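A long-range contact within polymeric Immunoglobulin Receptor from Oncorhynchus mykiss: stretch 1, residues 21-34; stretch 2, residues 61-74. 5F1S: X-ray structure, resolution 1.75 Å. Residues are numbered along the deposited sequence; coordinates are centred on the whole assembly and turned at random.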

# COMPACT_ATOMS: atom_id res chain seq x y z
N HIS A 21 -2.25 15.61 -12.75
CA HIS A 21 -2.89 16.91 -12.84
C HIS A 21 -2.21 17.73 -13.94
O HIS A 21 -1.01 17.62 -14.17
N TYR A 22 -2.99 18.54 -14.64
CA TYR A 22 -2.43 19.28 -15.75
C TYR A 22 -3.05 20.66 -15.85
O TYR A 22 -4.14 20.92 -15.34
N GLY A 23 -2.33 21.54 -16.51
CA GLY A 23 -2.77 22.91 -16.63
C GLY A 23 -3.96 23.01 -17.56
O GLY A 23 -4.18 22.15 -18.43
N PRO A 24 -4.74 24.08 -17.42
CA PRO A 24 -6.00 24.17 -18.17
C PRO A 24 -5.82 24.20 -19.68
O PRO A 24 -6.79 23.94 -20.40
N GLN A 25 -4.61 24.44 -20.19
CA GLN A 25 -4.38 24.38 -21.63
C GLN A 25 -4.58 22.99 -22.21
O GLN A 25 -4.78 22.84 -23.41
N TYR A 26 -4.46 21.95 -21.39
CA TYR A 26 -4.31 20.63 -21.95
C TYR A 26 -5.58 19.80 -21.88
O TYR A 26 -5.54 18.61 -22.19
N ALA A 27 -6.73 20.43 -21.59
CA ALA A 27 -7.98 19.69 -21.47
C ALA A 27 -8.31 18.88 -22.70
O ALA A 27 -8.77 17.75 -22.60
N SER A 28 -8.09 19.44 -23.90
CA SER A 28 -8.59 18.79 -25.11
C SER A 28 -7.65 17.75 -25.72
O SER A 28 -8.00 17.12 -26.73
N TYR A 29 -6.45 17.51 -25.15
CA TYR A 29 -5.47 16.68 -25.79
C TYR A 29 -5.53 15.25 -25.26
O TYR A 29 -5.98 15.02 -24.14
N VAL A 30 -5.00 14.32 -26.04
CA VAL A 30 -4.95 12.93 -25.60
C VAL A 30 -3.96 12.81 -24.44
O VAL A 30 -2.88 13.44 -24.45
N LYS A 31 -4.34 12.05 -23.42
CA LYS A 31 -3.48 11.79 -22.27
C LYS A 31 -2.94 10.38 -22.37
O LYS A 31 -3.59 9.47 -22.91
N TYR A 32 -1.75 10.17 -21.82
CA TYR A 32 -1.16 8.85 -21.88
C TYR A 32 -0.33 8.57 -20.62
O TYR A 32 -0.02 9.47 -19.84
N TRP A 33 -0.06 7.29 -20.43
CA TRP A 33 0.70 6.76 -19.30
C TRP A 33 1.80 5.88 -19.87
O TRP A 33 1.51 4.95 -20.62
N CYS A 34 3.05 6.20 -19.52
CA CYS A 34 4.25 5.65 -20.15
C CYS A 34 5.08 4.94 -19.07
O CYS A 34 5.10 5.39 -17.93
N LYS A 61 -3.44 -5.08 -15.24
CA LYS A 61 -3.82 -4.25 -16.39
C LYS A 61 -4.07 -2.82 -15.81
O LYS A 61 -3.91 -2.57 -14.59
N VAL A 62 -4.38 -1.89 -16.70
CA VAL A 62 -4.28 -0.45 -16.47
C VAL A 62 -5.56 0.19 -16.98
O VAL A 62 -6.20 -0.32 -17.92
N VAL A 63 -6.00 1.24 -16.32
CA VAL A 63 -7.20 1.99 -16.69
C VAL A 63 -6.86 3.47 -16.65
O VAL A 63 -6.13 3.91 -15.76
N MET A 64 -7.39 4.23 -17.61
CA MET A 64 -7.21 5.68 -17.72
C MET A 64 -8.56 6.36 -17.70
O MET A 64 -9.50 5.88 -18.34
N PHE A 65 -8.68 7.45 -16.96
CA PHE A 65 -9.88 8.27 -16.96
C PHE A 65 -9.46 9.73 -16.98
O PHE A 65 -9.01 10.26 -15.95
N ASP A 66 -9.63 10.39 -18.11
CA ASP A 66 -9.37 11.83 -18.20
C ASP A 66 -10.62 12.60 -17.87
O ASP A 66 -11.70 12.34 -18.46
N ASP A 67 -10.48 13.57 -16.95
CA ASP A 67 -11.59 14.40 -16.49
C ASP A 67 -11.21 15.87 -16.72
O ASP A 67 -10.70 16.56 -15.83
N PRO A 68 -11.44 16.38 -17.92
CA PRO A 68 -10.99 17.75 -18.22
C PRO A 68 -11.55 18.79 -17.30
O PRO A 68 -10.89 19.83 -17.08
N VAL A 69 -12.75 18.60 -16.77
CA VAL A 69 -13.34 19.59 -15.86
C VAL A 69 -12.55 19.69 -14.57
O VAL A 69 -12.37 20.78 -14.01
N GLN A 70 -12.07 18.56 -14.06
CA GLN A 70 -11.19 18.58 -12.88
C GLN A 70 -9.72 18.76 -13.23
O GLN A 70 -8.91 18.90 -12.30
N GLN A 71 -9.36 18.76 -14.52
CA GLN A 71 -7.99 19.03 -14.95
C GLN A 71 -7.04 17.97 -14.40
O GLN A 71 -5.93 18.26 -13.95
N VAL A 72 -7.50 16.74 -14.44
CA VAL A 72 -6.71 15.61 -13.97
C VAL A 72 -7.11 14.40 -14.79
O VAL A 72 -8.29 14.22 -15.11
N PHE A 73 -6.14 13.58 -15.13
CA PHE A 73 -6.44 12.23 -15.57
C PHE A 73 -5.88 11.25 -14.55
O PHE A 73 -4.80 11.47 -14.01
N THR A 74 -6.65 10.21 -14.27
CA THR A 74 -6.34 9.25 -13.23
C THR A 74 -5.98 7.94 -13.89
O THR A 74 -6.72 7.44 -14.76

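A buried charge is tolerated when its partners are all supplied locally, and the contact between these two stretches of the fish polymeric immunoglobulin receptor illustrates the principle. Asp66, a t rotamer whose CA-to-CB bond points toward the first stretch, divides its carboxylate between two partners. OD2 forms a salt bridge with Lys31 NZ at 2.8 Å, while OD1 accepts a hydrogen bond from Tyr22 OH at 2.7 Å. The lysine, buried and folded through m, m, t and m torsions, also turns its ammonium group back on its own stretch: Lys31 NZ donates to Tyr26 O at 2.9 Å and to Tyr29 O at 2.8 Å, with a weak bond to Ala27 O at 3.2 Å. One amine thereby ties the type I turn from Tyr26 to Tyr29 to the opposing strand.

The aliphatic part of the same lysine serves as packing. Its CB lies over the face of the Phe73 ring, 3.5 Å from the ring centroid, and Phe73 (chi1 p) meets Tyr22 at its edge, Phe73 CD1 lying 3.7 Å from Tyr22 CD2. Tyr22, also p, starts sideways, but its long ring carries the hydroxyl across to Asp66. Its backbone is held too, with Tyr22 N donating to Gln71 O at 3.0 Å. That carbonyl additionally accepts from water 1, at 2.9 Å from the water O to Gln71 O; the water's bond to His21 ND1, at 3.4 Å, is weak.

Apolar contacts complete the interface. Val72 (p) sets CG2 over the face of the His21 ring (m), 3.7 Å from its centroid. Ala27 CB rests 3.9 Å from Pro68 CB. Farther along, Met64 points inward and curls its CE to 3.7 Å from Tyr32 CA, and Trp33 CD1 (chi1 t) approaches Val62 CG2 at 4.1 Å.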

# COMPACT_ATOMS: atom_id res chain seq x y z
CB HIS A 21 -2.85 17.68 -11.51
CG HIS A 21 -3.83 17.18 -10.49
ND1 HIS A 21 -5.12 17.67 -10.36
CD2 HIS A 21 -3.71 16.21 -9.57
CE1 HIS A 21 -5.74 17.02 -9.39
NE2 HIS A 21 -4.89 16.15 -8.88
CB TYR A 22 -2.61 18.56 -17.07
CG TYR A 22 -4.01 18.13 -17.38
CD1 TYR A 22 -4.87 18.98 -18.05
CD2 TYR A 22 -4.48 16.88 -17.01
CE1 TYR A 22 -6.17 18.57 -18.39
CE2 TYR A 22 -5.81 16.46 -17.33
CZ TYR A 22 -6.62 17.33 -18.04
OH TYR A 22 -7.89 16.95 -18.43
CB PRO A 24 -6.62 25.49 -17.65
CG PRO A 24 -5.51 26.25 -17.21
CD PRO A 24 -4.51 25.29 -16.62
CB GLN A 25 -2.96 24.81 -21.95
CG GLN A 25 -2.66 26.19 -21.51
CD GLN A 25 -1.91 26.24 -20.17
OE1 GLN A 25 -1.99 25.32 -19.33
NE2 GLN A 25 -1.15 27.32 -19.98
CB TYR A 26 -3.13 19.93 -21.28
CG TYR A 26 -1.85 20.75 -21.52
CD1 TYR A 26 -1.39 20.95 -22.81
CD2 TYR A 26 -1.16 21.35 -20.48
CE1 TYR A 26 -0.26 21.70 -23.05
CE2 TYR A 26 -0.02 22.12 -20.72
CZ TYR A 26 0.42 22.29 -22.03
OH TYR A 26 1.53 23.03 -22.34
CB ALA A 27 -9.11 20.67 -21.18
CB SER A 28 -8.91 19.86 -26.17
OG SER A 28 -7.68 20.36 -26.67
CB TYR A 29 -4.06 17.23 -25.57
CG TYR A 29 -3.83 18.55 -26.27
CD1 TYR A 29 -4.18 19.76 -25.66
CD2 TYR A 29 -3.34 18.57 -27.52
CE1 TYR A 29 -3.97 20.99 -26.33
CE2 TYR A 29 -3.13 19.79 -28.20
CZ TYR A 29 -3.44 20.97 -27.57
OH TYR A 29 -3.27 22.18 -28.21
CB VAL A 30 -4.56 12.01 -26.76
CG1 VAL A 30 -4.38 10.57 -26.30
CG2 VAL A 30 -5.60 12.15 -27.89
CB LYS A 31 -4.26 11.96 -20.95
CG LYS A 31 -5.12 13.24 -20.86
CD LYS A 31 -4.28 14.50 -21.17
CE LYS A 31 -5.06 15.79 -20.79
NZ LYS A 31 -6.35 15.93 -21.55
CB TYR A 32 -0.34 8.64 -23.17
CG TYR A 32 0.90 9.48 -23.30
CD1 TYR A 32 2.14 8.97 -22.95
CD2 TYR A 32 0.85 10.77 -23.82
CE1 TYR A 32 3.31 9.76 -23.11
CE2 TYR A 32 2.00 11.56 -23.95
CZ TYR A 32 3.22 11.02 -23.61
OH TYR A 32 4.36 11.77 -23.74
CB TRP A 33 -0.21 5.97 -18.37
CG TRP A 33 0.38 5.34 -17.19
CD1 TRP A 33 0.52 4.00 -16.94
CD2 TRP A 33 0.86 6.02 -16.03
NE1 TRP A 33 1.08 3.81 -15.71
CE2 TRP A 33 1.24 5.03 -15.10
CE3 TRP A 33 0.97 7.37 -15.68
CZ2 TRP A 33 1.78 5.35 -13.86
CZ3 TRP A 33 1.47 7.68 -14.44
CH2 TRP A 33 1.88 6.68 -13.54
CB CYS A 34 5.11 6.80 -20.80
SG CYS A 34 5.61 6.40 -22.52
CB LYS A 61 -5.03 -4.83 -17.14
CG LYS A 61 -5.52 -4.09 -18.40
CD LYS A 61 -4.46 -4.03 -19.49
CE LYS A 61 -4.87 -3.11 -20.65
NZ LYS A 61 -3.70 -2.81 -21.51
CB VAL A 62 -3.03 0.13 -17.18
CG1 VAL A 62 -3.16 -0.05 -18.68
CG2 VAL A 62 -2.84 1.58 -16.85
CB VAL A 63 -8.37 1.73 -15.71
CG1 VAL A 63 -9.64 2.39 -16.23
CG2 VAL A 63 -8.64 0.27 -15.55
CB MET A 64 -6.47 5.99 -19.06
CG MET A 64 -6.68 7.35 -19.67
SD MET A 64 -5.56 8.48 -18.91
CE MET A 64 -3.91 8.00 -19.55
CB PHE A 65 -10.76 8.01 -15.75
CG PHE A 65 -11.91 8.97 -15.60
CD1 PHE A 65 -12.74 9.23 -16.68
CD2 PHE A 65 -12.19 9.58 -14.40
CE1 PHE A 65 -13.83 10.09 -16.55
CE2 PHE A 65 -13.31 10.45 -14.27
CZ PHE A 65 -14.09 10.72 -15.37
CB ASP A 66 -8.85 12.20 -19.60
CG ASP A 66 -8.41 13.66 -19.71
OD1 ASP A 66 -8.03 14.27 -18.68
OD2 ASP A 66 -8.43 14.18 -20.85
CB ASP A 67 -11.94 14.12 -15.03
CG ASP A 67 -13.16 14.90 -14.57
OD1 ASP A 67 -13.54 15.88 -15.25
OD2 ASP A 67 -13.71 14.55 -13.51
CB PRO A 68 -11.46 17.97 -19.66
CG PRO A 68 -11.58 16.62 -20.25
CD PRO A 68 -12.02 15.72 -19.09
CB VAL A 69 -14.79 19.21 -15.59
CG1 VAL A 69 -15.38 20.15 -14.54
CG2 VAL A 69 -15.57 19.23 -16.95
CB GLN A 70 -11.39 17.28 -12.08
CG GLN A 70 -12.74 17.25 -11.43
CD GLN A 70 -12.65 16.65 -10.07
OE1 GLN A 70 -12.49 15.43 -9.92
NE2 GLN A 70 -12.59 17.51 -9.08
CB GLN A 71 -7.55 20.45 -14.56
CG GLN A 71 -8.40 21.50 -15.35
CD GLN A 71 -8.22 22.91 -14.86
OE1 GLN A 71 -7.29 23.23 -14.15
NE2 GLN A 71 -9.15 23.77 -15.25
CB VAL A 72 -6.90 15.38 -12.46
CG1 VAL A 72 -8.39 15.16 -12.11
CG2 VAL A 72 -6.03 14.21 -11.93
CB PHE A 73 -5.95 11.95 -17.01
CG PHE A 73 -4.44 12.04 -17.27
CD1 PHE A 73 -3.85 13.25 -17.61
CD2 PHE A 73 -3.65 10.89 -17.27
CE1 PHE A 73 -2.48 13.33 -17.95
CE2 PHE A 73 -2.27 10.96 -17.61
CZ PHE A 73 -1.70 12.17 -17.95
CB THR A 74 -7.55 9.09 -12.31
OG1 THR A 74 -7.93 10.36 -11.79
CG2 THR A 74 -7.24 8.18 -11.11
O HOH W 1 -5.06 20.45 -12.26